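Local coordinates for protein yciF (Escherichia coli, PDB 2GS4), which is a homodimeric stress protein with a ferritin-like, rubrerythrin-related fold that probably binds metal, although its precise role is not established, at residues 64-68 with 128-132; 75-81 with 108-113; 28-32 with 44-48; 53-57 with 138-143; 34-40 with 98-103. All coordinates share one frame; numbering follows the deposited sequence.

Interaction 1: 64-68 with 128-132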
# COMPACT_ATOMS: atom_id res chain seq x y z
N SER A 64 -15.21 16.47 -13.07
CA SER A 64 -16.53 15.90 -13.37
C SER A 64 -17.54 16.08 -12.24
O SER A 64 -18.74 15.88 -12.44
CB SER A 64 -16.41 14.40 -13.66
OG SER A 64 -16.26 13.65 -12.47
N GLU A 65 -17.06 16.45 -11.06
CA GLU A 65 -17.96 16.66 -9.93
C GLU A 65 -17.53 17.89 -9.15
O GLU A 65 -16.40 18.00 -8.68
CB GLU A 65 -17.98 15.43 -9.01
CG GLU A 65 -18.53 14.14 -9.64
CD GLU A 65 -20.03 14.18 -9.90
OE1 GLU A 65 -20.75 14.93 -9.21
OE2 GLU A 65 -20.49 13.43 -10.79
N SER A 66 -18.46 18.83 -9.01
CA SER A 66 -18.23 20.10 -8.33
C SER A 66 -17.58 20.03 -6.95
O SER A 66 -16.73 20.86 -6.61
CB SER A 66 -19.56 20.85 -8.22
OG SER A 66 -20.17 20.96 -9.50
N ASN A 67 -17.96 19.03 -6.16
CA ASN A 67 -17.43 18.85 -4.80
C ASN A 67 -16.03 18.25 -4.72
O ASN A 67 -15.35 18.39 -3.70
CB ASN A 67 -18.38 17.96 -4.02
CG ASN A 67 -18.52 16.59 -4.65
OD1 ASN A 67 -18.90 16.47 -5.81
ND2 ASN A 67 -18.19 15.55 -3.89
N LEU A 68 -15.60 17.57 -5.77
CA LEU A 68 -14.29 16.92 -5.76
C LEU A 68 -13.10 17.90 -5.77
O LEU A 68 -13.19 19.00 -6.31
CB LEU A 68 -14.20 15.94 -6.93
CG LEU A 68 -15.29 14.85 -6.94
CD1 LEU A 68 -15.09 13.88 -8.09
CD2 LEU A 68 -15.27 14.11 -5.62
N GLY A 128 -22.66 7.71 -7.49
CA GLY A 128 -23.41 8.31 -8.57
C GLY A 128 -22.58 9.19 -9.50
O GLY A 128 -23.14 10.01 -10.23
N TYR A 129 -21.26 9.04 -9.45
CA TYR A 129 -20.38 9.81 -10.33
C TYR A 129 -20.11 8.99 -11.58
O TYR A 129 -19.06 8.35 -11.70
CB TYR A 129 -19.04 10.15 -9.66
CG TYR A 129 -19.18 10.89 -8.35
CD1 TYR A 129 -20.35 11.56 -8.04
CD2 TYR A 129 -18.14 10.89 -7.42
CE1 TYR A 129 -20.50 12.22 -6.82
CE2 TYR A 129 -18.27 11.54 -6.20
CZ TYR A 129 -19.46 12.20 -5.91
OH TYR A 129 -19.62 12.83 -4.70
N ARG A 130 -21.06 9.02 -12.50
CA ARG A 130 -21.00 8.27 -13.75
C ARG A 130 -19.73 8.48 -14.59
O ARG A 130 -19.04 7.52 -14.92
CB ARG A 130 -22.23 8.61 -14.59
CG ARG A 130 -22.44 7.73 -15.80
CD ARG A 130 -23.22 8.49 -16.87
NE ARG A 130 -22.45 9.60 -17.41
CZ ARG A 130 -22.69 10.89 -17.15
NH1 ARG A 130 -23.70 11.24 -16.36
NH2 ARG A 130 -21.92 11.83 -17.69
N LYS A 131 -19.44 9.73 -14.94
CA LYS A 131 -18.27 10.03 -15.76
C LYS A 131 -16.98 9.59 -15.06
O LYS A 131 -16.05 9.11 -15.71
CB LYS A 131 -18.21 11.52 -16.07
CG LYS A 131 -17.04 11.91 -16.93
CD LYS A 131 -17.20 13.31 -17.49
CE LYS A 131 -16.01 13.66 -18.37
NZ LYS A 131 -15.80 12.62 -19.41
N ALA A 132 -16.93 9.77 -13.75
CA ALA A 132 -15.75 9.37 -13.00
C ALA A 132 -15.57 7.86 -13.09
O ALA A 132 -14.48 7.39 -13.41
CB ALA A 132 -15.88 9.82 -11.54
O HOH W 1 -18.54 11.82 -12.38
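Glu65 lays its side chain over one face of the Tyr129 ring. Its CG sits 3.7 Å from the ring centroid and 20° off the ring normal, a CH-pi contact displaced toward the rim, and the carboxylate continues over the ring nearly flat, the two planes 21° apart. A bend at chi2 (-69°) folds the glutamate in this way and leaves Glu65 CD 3.2 Å from Tyr129 CD1. Leu68 CD2 packs against Tyr129 CE2 at 4.0 Å, approaching the ring at a slant. At the phenol end Asn67 ND2 stands 3.2 Å from Tyr129 OH, and the hydroxyl is hydrogen-bonded to Glu7. With a leucine in place of Tyr129, the Glu65 side chain would probably lose the flat surface it rests on and Glu7 its phenolic partner.

One water joins the two segments beside the ring. It donates to Glu65 OE2 at 3.0 Å and to Ser64 OG at 2.9 Å, and accepts from Ala132 N at 2.9 Å, so an amide in the first turn of the helix is tied to the loop. Ser64 OG is also bonded to Val61 O. A type I turn from Glu65 to Leu68, closed by Leu68 N to Glu65 O, presents the loop residues to the ring. On the other side Gly128 ends helix 95-126 in a Schellman motif with positive phi, and Tyr129 follows as N-cap residue of helix 130-159. The loop leaving helix 38-63 thus packs on the junction between helices 95-126 and 130-159, while Leu68 also touches Glu7 and Phe10 of helix 6-33.

Interaction 2: 75-81 with 108-113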
# COMPACT_ATOMS: atom_id res chain seq x y z
N CYS A 75 1.63 9.47 -0.66
CA CYS A 75 1.16 8.10 -0.55
C CYS A 75 2.34 7.24 -0.10
O CYS A 75 3.25 6.94 -0.88
CB CYS A 75 0.63 7.61 -1.91
SG CYS A 75 0.10 5.88 -1.96
N VAL A 76 2.30 6.84 1.17
CA VAL A 76 3.36 6.04 1.78
C VAL A 76 3.46 4.64 1.17
O VAL A 76 4.56 4.08 1.07
CB VAL A 76 3.12 5.97 3.31
CG1 VAL A 76 4.04 4.96 3.96
CG2 VAL A 76 3.38 7.36 3.90
N ALA A 77 2.33 4.08 0.75
CA ALA A 77 2.33 2.76 0.14
C ALA A 77 3.15 2.78 -1.15
O ALA A 77 4.04 1.96 -1.32
CB ALA A 77 0.90 2.32 -0.15
N MSE A 78 2.87 3.72 -2.05
CA MSE A 78 3.64 3.77 -3.29
C MSE A 78 5.11 4.04 -3.05
O MSE A 78 5.97 3.49 -3.74
CB MSE A 78 3.09 4.84 -4.24
CG MSE A 78 3.88 4.89 -5.55
SE MSE A 78 3.85 3.21 -6.51
CE MSE A 78 2.09 3.39 -7.28
N GLU A 79 5.39 4.89 -2.07
CA GLU A 79 6.76 5.24 -1.71
C GLU A 79 7.53 3.96 -1.37
O GLU A 79 8.66 3.76 -1.82
CB GLU A 79 6.73 6.22 -0.52
CG GLU A 79 8.04 6.73 0.01
CD GLU A 79 7.84 7.65 1.21
OE1 GLU A 79 8.05 8.87 1.09
OE2 GLU A 79 7.45 7.14 2.29
N GLY A 80 6.90 3.08 -0.59
CA GLY A 80 7.55 1.83 -0.23
C GLY A 80 7.76 0.92 -1.43
O GLY A 80 8.81 0.30 -1.57
N LEU A 81 6.76 0.85 -2.32
CA LEU A 81 6.85 0.00 -3.50
C LEU A 81 7.94 0.50 -4.44
O LEU A 81 8.60 -0.30 -5.12
CB LEU A 81 5.49 -0.04 -4.22
CG LEU A 81 4.38 -0.71 -3.40
CD1 LEU A 81 3.03 -0.61 -4.10
CD2 LEU A 81 4.75 -2.17 -3.18
N LYS A 108 4.42 -5.73 -8.66
CA LYS A 108 3.92 -5.42 -7.32
C LYS A 108 3.28 -4.04 -7.38
O LYS A 108 2.23 -3.80 -6.77
CB LYS A 108 5.08 -5.41 -6.30
CG LYS A 108 5.61 -6.80 -5.92
CD LYS A 108 4.57 -7.61 -5.17
CE LYS A 108 5.13 -8.94 -4.67
NZ LYS A 108 4.12 -9.67 -3.85
N VAL A 109 3.92 -3.13 -8.10
CA VAL A 109 3.40 -1.78 -8.27
C VAL A 109 2.05 -1.92 -8.99
O VAL A 109 1.08 -1.24 -8.63
CB VAL A 109 4.39 -0.88 -9.08
CG1 VAL A 109 3.66 0.35 -9.65
CG2 VAL A 109 5.52 -0.41 -8.18
N GLU A 110 1.97 -2.82 -9.96
CA GLU A 110 0.71 -3.00 -10.67
C GLU A 110 -0.37 -3.65 -9.80
O GLU A 110 -1.54 -3.31 -9.91
CB GLU A 110 0.90 -3.81 -11.96
CG GLU A 110 1.68 -3.06 -13.04
CD GLU A 110 1.22 -1.62 -13.21
OE1 GLU A 110 0.04 -1.39 -13.55
OE2 GLU A 110 2.05 -0.72 -13.01
N HIS A 111 0.01 -4.58 -8.93
CA HIS A 111 -0.97 -5.21 -8.05
C HIS A 111 -1.64 -4.09 -7.26
O HIS A 111 -2.87 -4.03 -7.13
CB HIS A 111 -0.29 -6.21 -7.11
CG HIS A 111 -1.22 -6.84 -6.11
ND1 HIS A 111 -1.49 -8.19 -6.10
CD2 HIS A 111 -1.92 -6.31 -5.09
CE1 HIS A 111 -2.31 -8.47 -5.10
NE2 HIS A 111 -2.59 -7.34 -4.47
N TYR A 112 -0.82 -3.18 -6.74
CA TYR A 112 -1.31 -2.05 -5.96
C TYR A 112 -2.20 -1.11 -6.79
O TYR A 112 -3.28 -0.74 -6.37
CB TYR A 112 -0.14 -1.25 -5.39
CG TYR A 112 -0.54 -0.05 -4.56
CD1 TYR A 112 -0.91 -0.20 -3.23
CD2 TYR A 112 -0.52 1.23 -5.10
CE1 TYR A 112 -1.25 0.91 -2.45
CE2 TYR A 112 -0.85 2.34 -4.34
CZ TYR A 112 -1.22 2.18 -3.01
OH TYR A 112 -1.52 3.28 -2.24
N GLU A 113 -1.74 -0.73 -7.97
CA GLU A 113 -2.51 0.19 -8.80
C GLU A 113 -3.87 -0.37 -9.22
O GLU A 113 -4.89 0.31 -9.11
CB GLU A 113 -1.69 0.61 -10.01
CG GLU A 113 -0.50 1.47 -9.63
CD GLU A 113 -0.89 2.91 -9.36
OE1 GLU A 113 -1.02 3.67 -10.34
OE2 GLU A 113 -1.06 3.28 -8.18
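Tyr112 reaches across to helix 76-81 with CG anti to its backbone N (chi1 -180°), a setting that carries the phenol to the start of that helix. There the hydroxyl meets two small side chains: Tyr112 OH lies 3.1 Å from Cys75 SG and 3.3 Å from Ala77 CB. The sulfur stands oblique to the ring, in a cysteine sulfur-aromatic contact. The thiol has a second task, because Cys75 is the N-cap residue and its SG, also anti to the backbone N, accepts from Met78 N at 3.5 Å in a nearly straight bond (167°).

Nearer the root of the tyrosine, Leu81 CD1 presses on Tyr112 CB at 3.5 Å, while Leu81 CB packs on Val109 CG2 at 4.0 Å. Met78, present as selenomethionine, starts out extended and then bends at chi2 and chi3. The hooked chain brings its methyl between partners, with CE 4.0 Å from Tyr112 CD2 and 3.3 Å from Glu113 OE2, where the two side chains meet at about a right angle. An alanine replacing Tyr112 is likely to open a gap between Ala77, Leu81 and the Met78 methyl, and would leave Cys75 SG without its aromatic neighbour.

The two short helical segments run antiparallel at 164°, their axes 10.4 Å apart, and these side chains fill the interval. Helix 6-33 closes one flank, with Ala20 against Met78 and Leu24 against Val109. Beyond Leu81 and Lys108 lies the second subunit: Val76 of that chain packs on both residues, and Lys108 NZ forms a salt bridge with Glu79 of the second subunit, placing this contact beside the dimer interface.

Interaction 3: 28-32 with 44-48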
# COMPACT_ATOMS: atom_id res chain seq x y z
N LEU A 28 9.39 5.36 -12.87
CA LEU A 28 9.41 4.69 -14.17
C LEU A 28 10.56 5.15 -15.07
O LEU A 28 11.11 4.36 -15.83
CB LEU A 28 8.06 4.85 -14.87
CG LEU A 28 6.90 4.15 -14.15
CD1 LEU A 28 5.56 4.60 -14.71
CD2 LEU A 28 7.06 2.64 -14.28
N ALA A 29 10.93 6.43 -14.99
CA ALA A 29 12.03 6.93 -15.81
C ALA A 29 13.31 6.27 -15.33
O ALA A 29 14.18 5.91 -16.13
CB ALA A 29 12.14 8.44 -15.69
N LYS A 30 13.44 6.10 -14.01
CA LYS A 30 14.61 5.45 -13.45
C LYS A 30 14.60 3.97 -13.85
O LYS A 30 15.63 3.43 -14.25
CB LYS A 30 14.65 5.56 -11.91
CG LYS A 30 15.00 6.94 -11.32
CD LYS A 30 15.37 6.79 -9.82
CE LYS A 30 15.61 8.13 -9.11
NZ LYS A 30 16.19 7.97 -7.73
N LEU A 31 13.45 3.32 -13.74
CA LEU A 31 13.39 1.90 -14.11
C LEU A 31 13.77 1.68 -15.56
O LEU A 31 14.47 0.72 -15.88
CB LEU A 31 12.01 1.31 -13.86
CG LEU A 31 11.64 1.01 -12.41
CD1 LEU A 31 10.16 0.72 -12.35
CD2 LEU A 31 12.46 -0.18 -11.89
N ALA A 32 13.30 2.55 -16.45
CA ALA A 32 13.62 2.38 -17.86
C ALA A 32 15.13 2.40 -18.09
O ALA A 32 15.62 1.73 -19.00
CB ALA A 32 12.93 3.45 -18.69
N PHE A 44 8.79 0.12 -19.66
CA PHE A 44 8.79 1.08 -18.56
C PHE A 44 8.58 2.48 -19.13
O PHE A 44 7.87 3.30 -18.55
CB PHE A 44 10.11 1.04 -17.76
CG PHE A 44 10.24 -0.15 -16.84
CD1 PHE A 44 9.23 -0.49 -15.94
CD2 PHE A 44 11.41 -0.92 -16.84
CE1 PHE A 44 9.38 -1.58 -15.06
CE2 PHE A 44 11.57 -2.00 -15.97
CZ PHE A 44 10.56 -2.33 -15.08
N HIS A 45 9.20 2.76 -20.27
CA HIS A 45 9.04 4.07 -20.89
C HIS A 45 7.61 4.23 -21.38
O HIS A 45 7.02 5.31 -21.27
CB HIS A 45 10.02 4.25 -22.06
CG HIS A 45 10.00 5.62 -22.66
ND1 HIS A 45 10.31 6.75 -21.95
CD2 HIS A 45 9.70 6.03 -23.91
CE1 HIS A 45 10.20 7.81 -22.73
NE2 HIS A 45 9.83 7.40 -23.93
N ALA A 46 7.03 3.16 -21.91
CA ALA A 46 5.66 3.22 -22.39
C ALA A 46 4.74 3.49 -21.20
O ALA A 46 3.82 4.30 -21.30
CB ALA A 46 5.27 1.91 -23.08
N HIS A 47 4.98 2.82 -20.08
CA HIS A 47 4.12 3.02 -18.91
C HIS A 47 4.31 4.41 -18.32
O HIS A 47 3.38 4.97 -17.72
CB HIS A 47 4.40 1.97 -17.84
CG HIS A 47 3.33 1.89 -16.79
ND1 HIS A 47 3.57 1.45 -15.51
CD2 HIS A 47 2.01 2.21 -16.84
CE1 HIS A 47 2.45 1.49 -14.81
NE2 HIS A 47 1.49 1.95 -15.59
N LEU A 48 5.50 4.98 -18.48
CA LEU A 48 5.79 6.31 -17.98
C LEU A 48 4.88 7.31 -18.70
O LEU A 48 4.35 8.24 -18.09
CB LEU A 48 7.25 6.68 -18.25
CG LEU A 48 7.59 8.17 -18.13
CD1 LEU A 48 7.07 8.71 -16.81
CD2 LEU A 48 9.10 8.39 -18.24
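The Phe44 ring carries Leu31 on one face, with CB almost exactly over its centre, 3.7 Å from the centroid and 8° off the normal, a well-centred CH-pi contact. The same leucine reaches farther with its branch, Leu31 CD1 lying 3.6 Å from Phe44 CE1, and its carbonyl oxygen approaches Phe44 CD2. Leu28 crosses Phe44 at about a right angle, its CD2 oblique to the ring. Its other methyl, CD1, comes 3.8 Å from ND1 of the His47 imidazole.

Behind the rings the helices approach closely. Their axes pass 8.4 Å apart and antiparallel (164°), which the small Ala32 permits: its CB lies 3.8 Å from Phe44 CB. Leu28 CB and Leu48 CB pack at 3.9 Å, and Leu48 CD2 covers Ala29 CB at 4.0 Å.

No hydrogen bond crosses between the segments, so helices 6-33 and 38-63 are joined here by the fit of methyl, methylene and ring surfaces. His47, the more buried of the two histidines here, gives its ring carbon and ND1 side to a leucine while its NE2 bonds to the carboxylate of Glu143, and it marks the passage from this apolar packing to the acidic interior.

Interaction 4: 53-57 with 138-143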
# COMPACT_ATOMS: atom_id res chain seq x y z
N GLY A 53 -0.55 10.25 -18.68
CA GLY A 53 -1.89 10.33 -19.22
C GLY A 53 -2.95 10.05 -18.17
O GLY A 53 -4.03 10.63 -18.19
N GLN A 54 -2.64 9.14 -17.24
CA GLN A 54 -3.58 8.77 -16.19
C GLN A 54 -3.73 9.91 -15.19
O GLN A 54 -4.81 10.08 -14.60
CB GLN A 54 -3.11 7.46 -15.52
CG GLN A 54 -3.17 6.29 -16.51
CD GLN A 54 -2.43 5.04 -16.07
OE1 GLN A 54 -1.65 5.07 -15.12
NE2 GLN A 54 -2.65 3.94 -16.79
N ILE A 55 -2.68 10.70 -15.00
CA ILE A 55 -2.80 11.82 -14.09
C ILE A 55 -3.78 12.80 -14.75
O ILE A 55 -4.63 13.38 -14.08
CB ILE A 55 -1.43 12.48 -13.81
CG1 ILE A 55 -0.56 11.51 -13.00
CG2 ILE A 55 -1.62 13.78 -13.02
CD1 ILE A 55 0.83 12.01 -12.65
N GLU A 56 -3.68 12.98 -16.07
CA GLU A 56 -4.61 13.89 -16.74
C GLU A 56 -6.04 13.40 -16.54
O GLU A 56 -6.96 14.19 -16.35
CB GLU A 56 -4.31 13.99 -18.24
CG GLU A 56 -2.96 14.63 -18.55
CD GLU A 56 -2.87 16.06 -18.08
OE1 GLU A 56 -1.76 16.49 -17.72
OE2 GLU A 56 -3.90 16.76 -18.07
N ARG A 57 -6.22 12.08 -16.59
CA ARG A 57 -7.55 11.52 -16.41
C ARG A 57 -8.07 11.81 -15.00
O ARG A 57 -9.28 12.00 -14.81
CB ARG A 57 -7.54 10.02 -16.70
CG ARG A 57 -8.92 9.43 -16.95
CD ARG A 57 -8.81 8.02 -17.52
NE ARG A 57 -8.26 8.02 -18.87
CZ ARG A 57 -7.39 7.12 -19.31
NH1 ARG A 57 -6.94 7.19 -20.56
NH2 ARG A 57 -6.94 6.17 -18.50
N GLU A 138 -11.23 3.05 -17.13
CA GLU A 138 -10.32 3.13 -18.26
C GLU A 138 -8.89 2.97 -17.76
O GLU A 138 -8.09 2.27 -18.37
CB GLU A 138 -10.50 4.45 -19.01
CG GLU A 138 -11.82 4.50 -19.76
CD GLU A 138 -11.99 5.77 -20.58
OE1 GLU A 138 -13.00 5.84 -21.32
OE2 GLU A 138 -11.14 6.68 -20.48
N THR A 139 -8.57 3.61 -16.65
CA THR A 139 -7.22 3.48 -16.12
C THR A 139 -7.06 2.06 -15.61
O THR A 139 -6.04 1.42 -15.85
CB THR A 139 -6.96 4.47 -14.99
OG1 THR A 139 -6.97 5.80 -15.52
CG2 THR A 139 -5.59 4.21 -14.36
N LEU A 140 -8.08 1.55 -14.93
CA LEU A 140 -8.03 0.19 -14.41
C LEU A 140 -7.63 -0.77 -15.52
O LEU A 140 -6.70 -1.56 -15.36
CB LEU A 140 -9.38 -0.23 -13.85
CG LEU A 140 -9.45 -1.71 -13.44
CD1 LEU A 140 -8.42 -1.99 -12.36
CD2 LEU A 140 -10.85 -2.05 -12.95
N GLU A 141 -8.30 -0.69 -16.66
CA GLU A 141 -8.00 -1.59 -17.77
C GLU A 141 -6.59 -1.41 -18.34
O GLU A 141 -5.97 -2.38 -18.76
CB GLU A 141 -9.05 -1.45 -18.87
CG GLU A 141 -10.47 -1.70 -18.38
CD GLU A 141 -10.62 -3.04 -17.67
OE1 GLU A 141 -11.48 -3.14 -16.77
OE2 GLU A 141 -9.89 -4.00 -18.02
N GLU A 142 -6.09 -0.17 -18.37
CA GLU A 142 -4.75 0.06 -18.90
C GLU A 142 -3.72 -0.59 -17.99
O GLU A 142 -2.74 -1.18 -18.45
CB GLU A 142 -4.46 1.56 -19.02
CG GLU A 142 -5.22 2.26 -20.15
CD GLU A 142 -4.92 3.74 -20.21
OE1 GLU A 142 -4.47 4.31 -19.19
OE2 GLU A 142 -5.14 4.35 -21.28
N GLU A 143 -3.94 -0.48 -16.68
CA GLU A 143 -3.02 -1.07 -15.71
C GLU A 143 -3.05 -2.59 -15.81
O GLU A 143 -2.02 -3.25 -15.64
CB GLU A 143 -3.38 -0.62 -14.30
CG GLU A 143 -3.10 0.86 -14.06
CD GLU A 143 -1.68 1.25 -14.44
OE1 GLU A 143 -1.48 1.81 -15.53
OE2 GLU A 143 -0.76 0.97 -13.64
O HOH W 2 -6.12 7.68 -13.74
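Arg57 starts with CG anti to its backbone N (chi1 -163°) and bends at chi3 (-68°), turning the guanidinium toward Thr139 and Glu142, whereas Gln54, its CG opposite the carbonyl carbon, runs extended (chi2 165°) and delivers NE2 between Glu142 and Glu143. In the guanidinium plane, Arg57 NH2 donates to Thr139 OG1 at 3.0 Å and to Glu142 OE1 at 3.2 Å. A weak bond from NH1 to Glu142 OE2 completes this salt bridge. Glu138 comes instead over a guanidinium face: its OE2 is 3.6 Å from Arg57 NE, an attraction of charges alone.

Both N-H groups of the Gln54 amide are used: NE2 donates to Glu142 OE1 at 3.0 Å and to Glu143 OE1 at 2.7 Å. Glu142 OE1 is therefore gripped by two donors on opposite faces, Gln54 on the anti side near the carboxylate plane and Arg57 from well above it. A water links Thr139 OG1 to Gln54 O.

Helices 38-63 and 130-159 are joined antiparallel here. Tyr117 of helix 95-126 packs on Thr139 and Glu21 of helix 6-33 on Gln54, while Glu143 faces the carboxylates of Glu50 and Glu110 within the four-helix bundle, a clustering consistent with metal binding.

Interaction 5: 34-40 with 98-103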
# COMPACT_ATOMS: atom_id res chain seq x y z
N ALA A 34 17.32 1.44 -15.76
CA ALA A 34 17.94 0.44 -14.89
C ALA A 34 18.21 -0.91 -15.54
O ALA A 34 18.81 -1.79 -14.91
CB ALA A 34 17.09 0.25 -13.64
N THR A 35 17.81 -1.08 -16.80
CA THR A 35 17.99 -2.36 -17.47
C THR A 35 18.53 -2.28 -18.89
O THR A 35 18.23 -1.35 -19.64
CB THR A 35 16.65 -3.10 -17.50
OG1 THR A 35 16.80 -4.35 -18.18
CG2 THR A 35 15.59 -2.26 -18.20
N SER A 36 19.33 -3.28 -19.27
CA SER A 36 19.90 -3.34 -20.61
C SER A 36 18.97 -4.10 -21.56
O SER A 36 19.28 -4.25 -22.74
CB SER A 36 21.28 -4.01 -20.59
OG SER A 36 21.20 -5.36 -20.17
N ASN A 37 17.86 -4.60 -21.03
CA ASN A 37 16.89 -5.33 -21.84
C ASN A 37 16.03 -4.24 -22.50
O ASN A 37 15.17 -3.64 -21.86
CB ASN A 37 16.04 -6.23 -20.94
CG ASN A 37 14.83 -6.83 -21.66
OD1 ASN A 37 14.21 -6.17 -22.49
ND2 ASN A 37 14.49 -8.07 -21.33
N GLU A 38 16.30 -3.99 -23.78
CA GLU A 38 15.59 -2.97 -24.55
C GLU A 38 14.08 -3.10 -24.52
O GLU A 38 13.37 -2.09 -24.41
CB GLU A 38 16.07 -3.00 -26.01
CG GLU A 38 15.35 -2.00 -26.89
CD GLU A 38 16.24 -0.84 -27.30
OE1 GLU A 38 16.67 -0.07 -26.41
OE2 GLU A 38 16.50 -0.71 -28.51
N LYS A 39 13.58 -4.33 -24.62
CA LYS A 39 12.14 -4.55 -24.60
C LYS A 39 11.55 -4.17 -23.24
O LYS A 39 10.44 -3.64 -23.17
CB LYS A 39 11.81 -6.01 -24.96
CG LYS A 39 11.97 -6.31 -26.45
CD LYS A 39 11.14 -5.33 -27.29
CE LYS A 39 11.42 -5.43 -28.78
NZ LYS A 39 10.86 -6.64 -29.42
N LEU A 40 12.29 -4.43 -22.16
CA LEU A 40 11.81 -4.09 -20.82
C LEU A 40 11.89 -2.58 -20.64
O LEU A 40 10.95 -1.95 -20.14
CB LEU A 40 12.64 -4.79 -19.74
CG LEU A 40 12.27 -4.45 -18.29
CD1 LEU A 40 10.78 -4.67 -18.08
CD2 LEU A 40 13.07 -5.31 -17.31
N ARG A 98 18.66 -9.65 -12.52
CA ARG A 98 18.27 -8.27 -12.39
C ARG A 98 16.90 -7.98 -13.00
O ARG A 98 16.05 -7.35 -12.37
CB ARG A 98 19.32 -7.39 -13.04
CG ARG A 98 18.98 -5.93 -13.03
CD ARG A 98 20.16 -5.09 -13.48
NE ARG A 98 19.92 -3.68 -13.18
CZ ARG A 98 20.36 -3.06 -12.09
NH1 ARG A 98 20.08 -1.78 -11.90
NH2 ARG A 98 21.10 -3.71 -11.21
N ASP A 99 16.69 -8.44 -14.23
CA ASP A 99 15.44 -8.21 -14.93
C ASP A 99 14.23 -8.95 -14.33
O ASP A 99 13.11 -8.45 -14.37
CB ASP A 99 15.61 -8.54 -16.41
CG ASP A 99 16.58 -7.59 -17.12
OD1 ASP A 99 17.09 -7.95 -18.20
OD2 ASP A 99 16.82 -6.48 -16.59
N ALA A 100 14.47 -10.13 -13.76
CA ALA A 100 13.39 -10.90 -13.15
C ALA A 100 12.86 -10.11 -11.95
O ALA A 100 11.66 -10.01 -11.73
CB ALA A 100 13.90 -12.26 -12.68
N ALA A 101 13.79 -9.54 -11.19
CA ALA A 101 13.45 -8.75 -10.02
C ALA A 101 12.78 -7.44 -10.43
O ALA A 101 11.82 -7.01 -9.80
CB ALA A 101 14.70 -8.47 -9.20
N LEU A 102 13.29 -6.79 -11.47
CA LEU A 102 12.70 -5.52 -11.91
C LEU A 102 11.26 -5.72 -12.37
O LEU A 102 10.37 -4.95 -12.01
CB LEU A 102 13.55 -4.89 -13.02
CG LEU A 102 14.91 -4.38 -12.51
CD1 LEU A 102 15.77 -3.90 -13.68
CD2 LEU A 102 14.68 -3.25 -11.52
N ILE A 103 11.03 -6.77 -13.15
CA ILE A 103 9.70 -7.08 -13.64
C ILE A 103 8.79 -7.42 -12.46
O ILE A 103 7.67 -6.93 -12.37
CB ILE A 103 9.77 -8.26 -14.63
CG1 ILE A 103 10.62 -7.83 -15.83
CG2 ILE A 103 8.37 -8.70 -15.04
CD1 ILE A 103 10.71 -8.85 -16.94
O HOH W 3 19.45 -7.57 -19.80
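Thr35 and Asp99 mark the nearest backbone approach, their CA atoms 6.9 Å apart, where the turn between helices 6-33 and 38-63 passes alongside helix 98-103. Thr35 OG1 lies anti to its own backbone N (chi1 178°) and serves two partners. It donates to Asp99 OD2 at 2.7 Å, approaching from above the carboxylate plane (39° out of it), and accepts from Asn37 N at 3.1 Å, which closes an ST turn. The other carboxylate oxygen, Asp99 OD1, accepts from a water that also bonds to Ser36 OG.

Asn37 in turn is the N-cap residue of helix 38-63, its OD1 accepting from Leu40 N at 2.6 Å. On the other flank Arg98, extended from CG to NE, brings the edge of its guanidinium to a backbone carbonyl: NE donates to Ala34 O at 2.8 Å, almost in line with the C=O bond (172°), with a weak second bond from NH1. NH1 has its stronger bond with Ile89 O and NH2 bonds to Glu93 O, so one guanidinium binds carbonyls where helices 6-33 and 76-89 each give way to a connection.

Farther along the helix, past Asp99, the contact becomes apolar. Leu102 CD1 packs on Thr35 CB at 4.0 Å, and Leu40 CD2 meets Ile103 CG1 at 3.8 Å, with Leu153 and Ala154 of helix 130-159 touching Ile103 beyond.

Thr35 thus couples the turn to the facing helix, accepting within the one and donating to the other. Receiving the Thr35 hydroxyl on OD2 and a water on OD1, the Asp99 carboxylate would probably be favoured as an anion.

Overall arrangement
Interactions 2, 3 and 4 lie nearer the middle of the helical bundle, while interactions 1 and 5 lie toward its two ends, their centres about 39 Å apart. The end contacts involve turns, and both combine apolar packing with water-mediated bonds. Interaction 3 is almost wholly apolar, and interaction 2 is buried packing beside the dimer interface; interaction 4, by contrast, is charged. Helix 38-63 is shared by interactions 3, 4 and 5, helix 95-126 by 2 and 5, and helix 130-159 by 1 and 4. Interactions 2, 3 and 4 touch at Glu110, His47 and Glu143, an acidic and histidine-bearing interior consistent with the ferritin-like family.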